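Local coordinates for protein HhaI Restriction Endonuclease (Haemophilus parahaemolyticus, PDB 6UKF) that recognises the sequence GCGC in double-stranded DNA and cleaves it as a type II restriction endonuclease of Haemophilus parahaemolyticus, at residues A[12-17]-A[128-133]; A[83-88]-A[110-115]. One frame throughout, in Å; residues are numbered along the deposited sequence.

Contact 1 of 2, residues A[12-17]-A[128-133]; sequences TYLNKT and FFITSN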
ATOM      1  N   THR A  12      -9.853  14.386  -9.457  1.00 12.14           N
ATOM      2  CA  THR A  12     -10.260  15.518 -10.279  1.00 12.07           C
ATOM      3  C   THR A  12     -11.243  15.083 -11.355  1.00 11.67           C
ATOM      4  O   THR A  12     -12.243  15.765 -11.612  1.00 12.23           O
ATOM      5  CB  THR A  12      -9.022  16.157 -10.907  1.00 15.29           C
ATOM      6  OG1 THR A  12      -8.143  16.617  -9.871  1.00 17.68           O
ATOM      7  CG2 THR A  12      -9.410  17.324 -11.807  1.00 17.19           C
ATOM      8  N   TYR A  13     -10.979  13.942 -11.992  1.00 11.30           N
ATOM      9  CA  TYR A  13     -11.890  13.431 -13.008  1.00 11.21           C
ATOM     10  C   TYR A  13     -13.260  13.134 -12.416  1.00 10.45           C
ATOM     11  O   TYR A  13     -14.293  13.493 -12.994  1.00 10.81           O
ATOM     12  CB  TYR A  13     -11.309  12.168 -13.642  1.00 11.63           C
ATOM     13  CG  TYR A  13     -12.294  11.451 -14.534  1.00 12.04           C
ATOM     14  CD1 TYR A  13     -12.557  11.912 -15.815  1.00 13.08           C
ATOM     15  CD2 TYR A  13     -12.971  10.322 -14.092  1.00 11.57           C
ATOM     16  CE1 TYR A  13     -13.463  11.268 -16.635  1.00 13.66           C
ATOM     17  CE2 TYR A  13     -13.879   9.670 -14.903  1.00 13.55           C
ATOM     18  CZ  TYR A  13     -14.121  10.146 -16.176  1.00 14.35           C
ATOM     19  OH  TYR A  13     -15.023   9.502 -16.993  1.00 18.20           O
ATOM     20  N   LEU A  14     -13.291  12.462 -11.265  1.00  9.95           N
ATOM     21  CA  LEU A  14     -14.568  12.108 -10.656  1.00  9.56           C
ATOM     22  C   LEU A  14     -15.387  13.351 -10.339  1.00  9.24           C
ATOM     23  O   LEU A  14     -16.584  13.413 -10.636  1.00  9.89           O
ATOM     24  CB  LEU A  14     -14.334  11.282  -9.393  1.00  9.26           C
ATOM     25  CG  LEU A  14     -13.857   9.853  -9.642  1.00  9.73           C
ATOM     26  CD1 LEU A  14     -13.340   9.239  -8.352  1.00 11.77           C
ATOM     27  CD2 LEU A  14     -14.979   9.014 -10.230  1.00 12.09           C
ATOM     28  N   ASN A  15     -14.755  14.354  -9.733  1.00  9.81           N
ATOM     29  CA  ASN A  15     -15.490  15.548  -9.335  1.00 10.01           C
ATOM     30  C   ASN A  15     -15.996  16.328 -10.543  1.00 10.37           C
ATOM     31  O   ASN A  15     -17.120  16.842 -10.525  1.00 12.60           O
ATOM     32  CB  ASN A  15     -14.615  16.415  -8.429  1.00 11.37           C
ATOM     33  CG  ASN A  15     -14.567  15.895  -7.003  1.00 10.82           C
ATOM     34  OD1 ASN A  15     -15.594  15.539  -6.425  1.00 12.07           O
ATOM     35  ND2 ASN A  15     -13.371  15.839  -6.433  1.00 14.21           N
ATOM     36  N   LYS A  16     -15.198  16.425 -11.608  1.00 10.75           N
ATOM     37  CA  LYS A  16     -15.645  17.186 -12.771  1.00 12.52           C
ATOM     38  C   LYS A  16     -16.693  16.428 -13.578  1.00 12.24           C
ATOM     39  O   LYS A  16     -17.527  17.050 -14.244  1.00 12.96           O
ATOM     40  CB  LYS A  16     -14.457  17.555 -13.663  1.00 19.07           C
ATOM     41  CG  LYS A  16     -13.983  16.434 -14.564  1.00 23.15           C
ATOM     42  N   THR A  17     -16.670  15.097 -13.534  1.00 11.31           N
ATOM     43  CA  THR A  17     -17.588  14.295 -14.332  1.00 12.03           C
ATOM     44  C   THR A  17     -18.913  14.055 -13.622  1.00 11.92           C
ATOM     45  O   THR A  17     -19.973  14.094 -14.256  1.00 13.17           O
ATOM     46  CB  THR A  17     -16.946  12.942 -14.658  1.00 12.35           C
ATOM     47  OG1 THR A  17     -15.706  13.148 -15.345  1.00 14.18           O
ATOM     48  CG2 THR A  17     -17.872  12.097 -15.522  1.00 14.79           C
ATOM     49  N   PHE A 128     -15.848   0.388  -5.252  1.00  7.50           N
ATOM     50  CA  PHE A 128     -15.420   0.585  -6.626  1.00  7.29           C
ATOM     51  C   PHE A 128     -13.929   0.867  -6.658  1.00  7.26           C
ATOM     52  O   PHE A 128     -13.349   1.360  -5.687  1.00  7.87           O
ATOM     53  CB  PHE A 128     -16.158   1.759  -7.287  1.00  8.10           C
ATOM     54  CG  PHE A 128     -17.595   1.467  -7.588  1.00  8.34           C
ATOM     55  CD1 PHE A 128     -18.565   1.613  -6.611  1.00  9.59           C
ATOM     56  CD2 PHE A 128     -17.977   1.028  -8.844  1.00  8.74           C
ATOM     57  CE1 PHE A 128     -19.890   1.330  -6.883  1.00 10.64           C
ATOM     58  CE2 PHE A 128     -19.301   0.743  -9.120  1.00  9.80           C
ATOM     59  CZ  PHE A 128     -20.257   0.894  -8.138  1.00 10.22           C
ATOM     60  N   PHE A 129     -13.322   0.529  -7.788  1.00  7.38           N
ATOM     61  CA  PHE A 129     -11.960   0.905  -8.120  1.00  7.39           C
ATOM     62  C   PHE A 129     -11.996   1.840  -9.321  1.00  7.64           C
ATOM     63  O   PHE A 129     -12.898   1.765 -10.161  1.00  8.46           O
ATOM     64  CB  PHE A 129     -11.125  -0.330  -8.484  1.00  8.37           C
ATOM     65  CG  PHE A 129     -10.550  -1.062  -7.297  1.00  8.50           C
ATOM     66  CD1 PHE A 129     -11.375  -1.646  -6.349  1.00 11.40           C
ATOM     67  CD2 PHE A 129      -9.178  -1.182  -7.143  1.00 10.18           C
ATOM     68  CE1 PHE A 129     -10.839  -2.320  -5.265  1.00 10.90           C
ATOM     69  CE2 PHE A 129      -8.640  -1.857  -6.064  1.00 11.80           C
ATOM     70  CZ  PHE A 129      -9.473  -2.426  -5.124  1.00 11.27           C
ATOM     71  N   ILE A 130     -11.006   2.723  -9.394  1.00  7.75           N
ATOM     72  CA  ILE A 130     -10.784   3.556 -10.568  1.00  7.86           C
ATOM     73  C   ILE A 130      -9.337   3.385 -11.005  1.00  7.99           C
ATOM     74  O   ILE A 130      -8.421   3.371 -10.173  1.00  8.82           O
ATOM     75  CB  ILE A 130     -11.138   5.037 -10.323  1.00  8.37           C
ATOM     76  CG1 ILE A 130     -10.950   5.851 -11.609  1.00  9.20           C
ATOM     77  CG2 ILE A 130     -10.322   5.619  -9.175  1.00  9.18           C
ATOM     78  CD1 ILE A 130     -11.575   7.227 -11.555  1.00 10.00           C
ATOM     79  N   THR A 131      -9.136   3.215 -12.305  1.00  8.19           N
ATOM     80  CA  THR A 131      -7.810   3.118 -12.887  1.00  9.18           C
ATOM     81  C   THR A 131      -7.863   3.808 -14.244  1.00  9.31           C
ATOM     82  O   THR A 131      -8.859   4.445 -14.598  1.00  9.86           O
ATOM     83  CB  THR A 131      -7.344   1.654 -12.929  1.00 10.58           C
ATOM     84  OG1 THR A 131      -5.981   1.595 -13.364  1.00 12.33           O
ATOM     85  CG2 THR A 131      -8.205   0.822 -13.869  1.00 12.37           C
ATOM     86  N   SER A 132      -6.782   3.695 -15.007  1.00 11.58           N
ATOM     87  CA  SER A 132      -6.740   4.317 -16.320  1.00 12.67           C
ATOM     88  C   SER A 132      -5.745   3.578 -17.199  1.00 16.00           C
ATOM     89  O   SER A 132      -4.654   3.220 -16.749  1.00 17.94           O
ATOM     90  CB  SER A 132      -6.344   5.795 -16.224  1.00 14.50           C
ATOM     91  OG  SER A 132      -6.029   6.318 -17.504  1.00 17.13           O
ATOM     92  N   ASN A 133      -6.138   3.355 -18.451  1.00 15.49           N
ATOM     93  CA  ASN A 133      -5.246   2.847 -19.486  1.00 18.49           C
ATOM     94  C   ASN A 133      -5.075   3.883 -20.594  1.00 18.87           C
ATOM     95  O   ASN A 133      -4.765   3.540 -21.736  1.00 21.64           O
ATOM     96  CB  ASN A 133      -5.768   1.531 -20.060  1.00 20.96           C
ATOM     97  CG  ASN A 133      -7.094   1.694 -20.783  1.00 20.54           C
ATOM     98  OD1 ASN A 133      -7.651   2.790 -20.847  1.00 21.95           O
ATOM     99  ND2 ASN A 133      -7.602   0.600 -21.342  1.00 22.62           N
TER
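Ile130 of strand 126-132 meets Leu14 and Tyr13 of helix 3-18, where the N-terminal helix lies on a mixed sheet. The sheet and the Glu46-Ala47-Lys48 sequence at the end of the neighbouring strand 43-47 are consistent with the catalytic core of the PD-(D/E)XK nucleases. Along 128-133, side chains alternate between the two faces of the sheet. Phe128 packs edge-to-face on Phe252 of helix 242-255. Phe129 turns to the other face and meets Tyr121 edge-to-face. Ile130 then points to helix 3-18. Its CG1 is anti to the backbone N (chi1 -177°) and CD1 continues the extended chain, which carries the methyl out to meet the end of Leu14 tip to tip. Ile130 CD1 lies 4.0 Å from Leu14 CG and 4.1 Å from Leu14 CD2. The same methyl is 4.2 Å from Tyr13 CD2. Thr131 turns back to the other face, and its OG1 is hydrogen-bonded to Lys48 O. On the helix, the Tyr13 ring stacks with Phe136 and its OH is hydrogen-bonded to Arg249 NH1. Thr17 OG1 lies over one face of that ring, toward its rim, and donates to Tyr13 O at 2.8 Å, tilted 33° from the carbonyl plane.

Contact 2 of 2, residues A[83-88]-A[110-115]; sequences QKIMQF and ESVFVN
Ile85 holds CG1 beside its backbone N (chi1 -65°) with CD1 extended beyond it, and this carries the end of the side chain toward Val112 and Phe113. Val112 has CG1 anti to its own N (chi1 173°). Its two methyls are thereby divided: CG1 serves Ile85 and CG2 serves Lys84. The motif is a helix-helix packing between helix 80-91 and helix 110-123. The axes of the two short segments approach to 10.7 Å, and their directions differ by 133°, nearer antiparallel than parallel. All the touching atoms are carbons. The side chains of Ile85 and Val112 lie alongside with opposite headings, with Ile85 CG1 4.1 Å from Val112 CG1. Phe113 offers the CD1-CE1 side of its ring. Ile85 CD1 comes to the ring edge, near its plane, 4.0 Å from Phe113 CD1. The Phe113 side chain also touches Val150 and Cys152 of strand 148-156, which joins helix 110-123 to the antiparallel sheet. Ile85 reaches that sheet too, through Phe57 of strand 51-62. At the exposed margin, the Lys84 chain runs obliquely across Val112. Its aliphatic part does the touching; beyond CD the chain leads away from helix 110-123, and its ammonium end takes no part. The closest approach there is Lys84 CD to Val112 CG2, 4.1 Å.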
ATOM      1  N   GLN A  83      -7.094 -18.389   4.663  1.00 11.30           N
ATOM      2  CA  GLN A  83      -6.843 -19.731   5.179  0.65 12.79           C
ATOM      3  C   GLN A  83      -6.283 -20.647   4.099  1.00 12.25           C
ATOM      4  O   GLN A  83      -5.384 -21.452   4.366  1.00 12.36           O
ATOM      5  CB  GLN A  83      -8.128 -20.299   5.789  0.65 16.99           C
ATOM      6  CG  GLN A  83      -8.343 -19.842   7.222  0.65 20.17           C
ATOM      7  CD  GLN A  83      -9.788 -19.907   7.672  0.65 23.29           C
ATOM      8  OE1 GLN A  83     -10.681 -20.267   6.907  0.65 26.13           O
ATOM      9  NE2 GLN A  83     -10.025 -19.549   8.927  0.65 24.19           N
ATOM     10  N   LYS A  84      -6.797 -20.540   2.871  1.00 11.72           N
ATOM     11  CA  LYS A  84      -6.260 -21.354   1.784  1.00 11.22           C
ATOM     12  C   LYS A  84      -4.791 -21.034   1.538  1.00 10.40           C
ATOM     13  O   LYS A  84      -3.977 -21.940   1.319  1.00 10.69           O
ATOM     14  CB  LYS A  84      -7.064 -21.133   0.504  1.00 11.77           C
ATOM     15  CG  LYS A  84      -8.507 -21.611   0.560  1.00 16.74           C
ATOM     16  CD  LYS A  84      -9.237 -21.276  -0.730  1.00 19.70           C
ATOM     17  CE  LYS A  84     -10.745 -21.384  -0.572  1.00 23.12           C
ATOM     18  NZ  LYS A  84     -11.173 -22.701  -0.029  1.00 26.50           N
ATOM     19  N   ILE A  85      -4.435 -19.749   1.571  1.00  9.11           N
ATOM     20  CA  ILE A  85      -3.046 -19.351   1.360  1.00  9.21           C
ATOM     21  C   ILE A  85      -2.169 -19.884   2.485  1.00  9.49           C
ATOM     22  O   ILE A  85      -1.103 -20.464   2.245  1.00  9.73           O
ATOM     23  CB  ILE A  85      -2.946 -17.820   1.234  1.00  8.98           C
ATOM     24  CG1 ILE A  85      -3.679 -17.343  -0.023  1.00  9.22           C
ATOM     25  CG2 ILE A  85      -1.487 -17.382   1.221  1.00 10.25           C
ATOM     26  CD1 ILE A  85      -3.900 -15.848  -0.067  1.00  9.50           C
ATOM     27  N   MET A  86      -2.599 -19.679   3.732  1.00  9.62           N
ATOM     28  CA  MET A  86      -1.827 -20.165   4.869  1.00 10.81           C
ATOM     29  C   MET A  86      -1.680 -21.678   4.826  1.00 11.00           C
ATOM     30  O   MET A  86      -0.605 -22.214   5.119  1.00 11.60           O
ATOM     31  CB  MET A  86      -2.511 -19.753   6.170  1.00 11.00           C
ATOM     32  CG  MET A  86      -2.450 -18.271   6.447  1.00 11.59           C
ATOM     33  SD  MET A  86      -3.384 -17.797   7.910  1.00 14.35           S
ATOM     34  CE  MET A  86      -2.589 -18.778   9.181  1.00 18.25           C
ATOM     35  N   GLN A  87      -2.755 -22.382   4.478  1.00 10.99           N
ATOM     36  CA  GLN A  87      -2.693 -23.836   4.402  1.00 12.54           C
ATOM     37  C   GLN A  87      -1.687 -24.279   3.350  1.00 11.79           C
ATOM     38  O   GLN A  87      -0.866 -25.169   3.595  1.00 12.16           O
ATOM     39  CB  GLN A  87      -4.083 -24.386   4.091  1.00 14.64           C
ATOM     40  CG  GLN A  87      -4.119 -25.869   3.798  1.00 19.74           C
ATOM     41  CD  GLN A  87      -5.525 -26.369   3.584  1.00 27.35           C
ATOM     42  OE1 GLN A  87      -6.452 -25.980   4.295  1.00 31.00           O
ATOM     43  NE2 GLN A  87      -5.695 -27.233   2.594  1.00 32.71           N
ATOM     44  N   PHE A  88      -1.728 -23.660   2.169  1.00 11.28           N
ATOM     45  CA  PHE A  88      -0.780 -24.033   1.128  1.00 11.18           C
ATOM     46  C   PHE A  88       0.653 -23.797   1.586  1.00 10.81           C
ATOM     47  O   PHE A  88       1.525 -24.657   1.418  1.00 11.27           O
ATOM     48  CB  PHE A  88      -1.054 -23.260  -0.159  1.00 11.87           C
ATOM     49  CG  PHE A  88      -0.064 -23.562  -1.240  1.00 11.48           C
ATOM     50  CD1 PHE A  88       1.102 -22.825  -1.358  1.00 14.56           C
ATOM     51  CD2 PHE A  88      -0.276 -24.616  -2.112  1.00 13.43           C
ATOM     52  CE1 PHE A  88       2.026 -23.120  -2.335  1.00 16.60           C
ATOM     53  CE2 PHE A  88       0.645 -24.914  -3.095  1.00 15.17           C
ATOM     54  CZ  PHE A  88       1.798 -24.163  -3.208  1.00 16.90           C
ATOM     55  N   GLU A 110      -5.635 -18.176  -9.336  1.00  8.82           N
ATOM     56  CA  GLU A 110      -5.777 -16.728  -9.283  1.00  8.45           C
ATOM     57  C   GLU A 110      -7.064 -16.322  -8.580  1.00  8.15           C
ATOM     58  O   GLU A 110      -7.106 -15.287  -7.907  1.00  8.91           O
ATOM     59  CB  GLU A 110      -5.743 -16.176 -10.705  1.00  8.86           C
ATOM     60  CG  GLU A 110      -5.676 -14.671 -10.795  1.00  9.94           C
ATOM     61  CD  GLU A 110      -5.639 -14.185 -12.228  1.00 10.88           C
ATOM     62  OE1 GLU A 110      -5.848 -15.009 -13.141  1.00 13.58           O
ATOM     63  OE2 GLU A 110      -5.393 -12.980 -12.441  1.00 11.82           O
ATOM     64  N   SER A 111      -8.116 -17.135  -8.708  1.00  8.72           N
ATOM     65  CA  SER A 111      -9.395 -16.813  -8.086  1.00  9.03           C
ATOM     66  C   SER A 111      -9.294 -16.739  -6.567  1.00  8.74           C
ATOM     67  O   SER A 111     -10.044 -15.985  -5.938  1.00  9.18           O
ATOM     68  CB  SER A 111     -10.440 -17.851  -8.490  1.00 12.56           C
ATOM     69  OG  SER A 111     -10.013 -19.155  -8.142  1.00 14.86           O
ATOM     70  N   VAL A 112      -8.400 -17.518  -5.953  1.00  8.60           N
ATOM     71  CA  VAL A 112      -8.202 -17.404  -4.509  1.00  8.81           C
ATOM     72  C   VAL A 112      -7.771 -15.990  -4.151  1.00  8.04           C
ATOM     73  O   VAL A 112      -8.266 -15.392  -3.186  1.00  8.59           O
ATOM     74  CB  VAL A 112      -7.169 -18.437  -4.021  1.00  9.43           C
ATOM     75  CG1 VAL A 112      -6.842 -18.206  -2.547  1.00 10.36           C
ATOM     76  CG2 VAL A 112      -7.671 -19.849  -4.247  1.00 11.25           C
ATOM     77  N   PHE A 113      -6.832 -15.443  -4.921  1.00  7.87           N
ATOM     78  CA  PHE A 113      -6.307 -14.115  -4.639  1.00  7.72           C
ATOM     79  C   PHE A 113      -7.337 -13.045  -4.958  1.00  7.70           C
ATOM     80  O   PHE A 113      -7.493 -12.082  -4.200  1.00  8.11           O
ATOM     81  CB  PHE A 113      -5.036 -13.897  -5.456  1.00  8.09           C
ATOM     82  CG  PHE A 113      -4.027 -15.002  -5.309  1.00  8.57           C
ATOM     83  CD1 PHE A 113      -3.802 -15.609  -4.083  1.00  9.07           C
ATOM     84  CD2 PHE A 113      -3.309 -15.440  -6.403  1.00  9.69           C
ATOM     85  CE1 PHE A 113      -2.872 -16.623  -3.955  1.00 10.80           C
ATOM     86  CE2 PHE A 113      -2.380 -16.452  -6.281  1.00 11.49           C
ATOM     87  CZ  PHE A 113      -2.162 -17.043  -5.057  1.00 11.31           C
ATOM     88  N   VAL A 114      -8.048 -13.195  -6.076  1.00  7.69           N
ATOM     89  CA  VAL A 114      -9.127 -12.266  -6.392  1.00  8.06           C
ATOM     90  C   VAL A 114     -10.165 -12.271  -5.280  1.00  7.94           C
ATOM     91  O   VAL A 114     -10.669 -11.217  -4.874  1.00  8.02           O
ATOM     92  CB  VAL A 114      -9.754 -12.613  -7.754  1.00  8.90           C
ATOM     93  CG1 VAL A 114     -11.036 -11.810  -7.966  1.00 10.68           C
ATOM     94  CG2 VAL A 114      -8.760 -12.354  -8.870  1.00  9.79           C
ATOM     95  N   ASN A 115     -10.507 -13.457  -4.773  1.00  7.84           N
ATOM     96  CA  ASN A 115     -11.512 -13.535  -3.720  1.00  8.36           C
ATOM     97  C   ASN A 115     -11.006 -12.924  -2.421  1.00  7.99           C
ATOM     98  O   ASN A 115     -11.777 -12.287  -1.695  1.00  8.39           O
ATOM     99  CB  ASN A 115     -11.971 -14.979  -3.527  1.00  8.70           C
ATOM    100  CG  ASN A 115     -12.913 -15.432  -4.622  1.00 10.40           C
ATOM    101  OD1 ASN A 115     -13.640 -14.623  -5.198  1.00 13.81           O
ATOM    102  ND2 ASN A 115     -12.910 -16.727  -4.911  1.00 11.86           N
TER

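In the fold
Contact 1 (12-17 with 128-133) and contact 2 (83-88 with 110-115) lie with their centres 29 Å apart. Their nearest atoms are about 9 Å apart and do not touch. Contact 2 is nested in the chain loop that contact 1 closes, and strand 126-132 follows helix 110-123 in the chain. Contact 1 backs the sheet that probably holds the nuclease motif; its nearest atom is about 7 Å from the bound DNA. Contact 2 packs beside the antiparallel sheet, with its nearest atom about 11 Å from the DNA. The Phe113 side chain is about 8 Å from a calcium ion whose site includes Ser151 and Thr153 of strand 148-156.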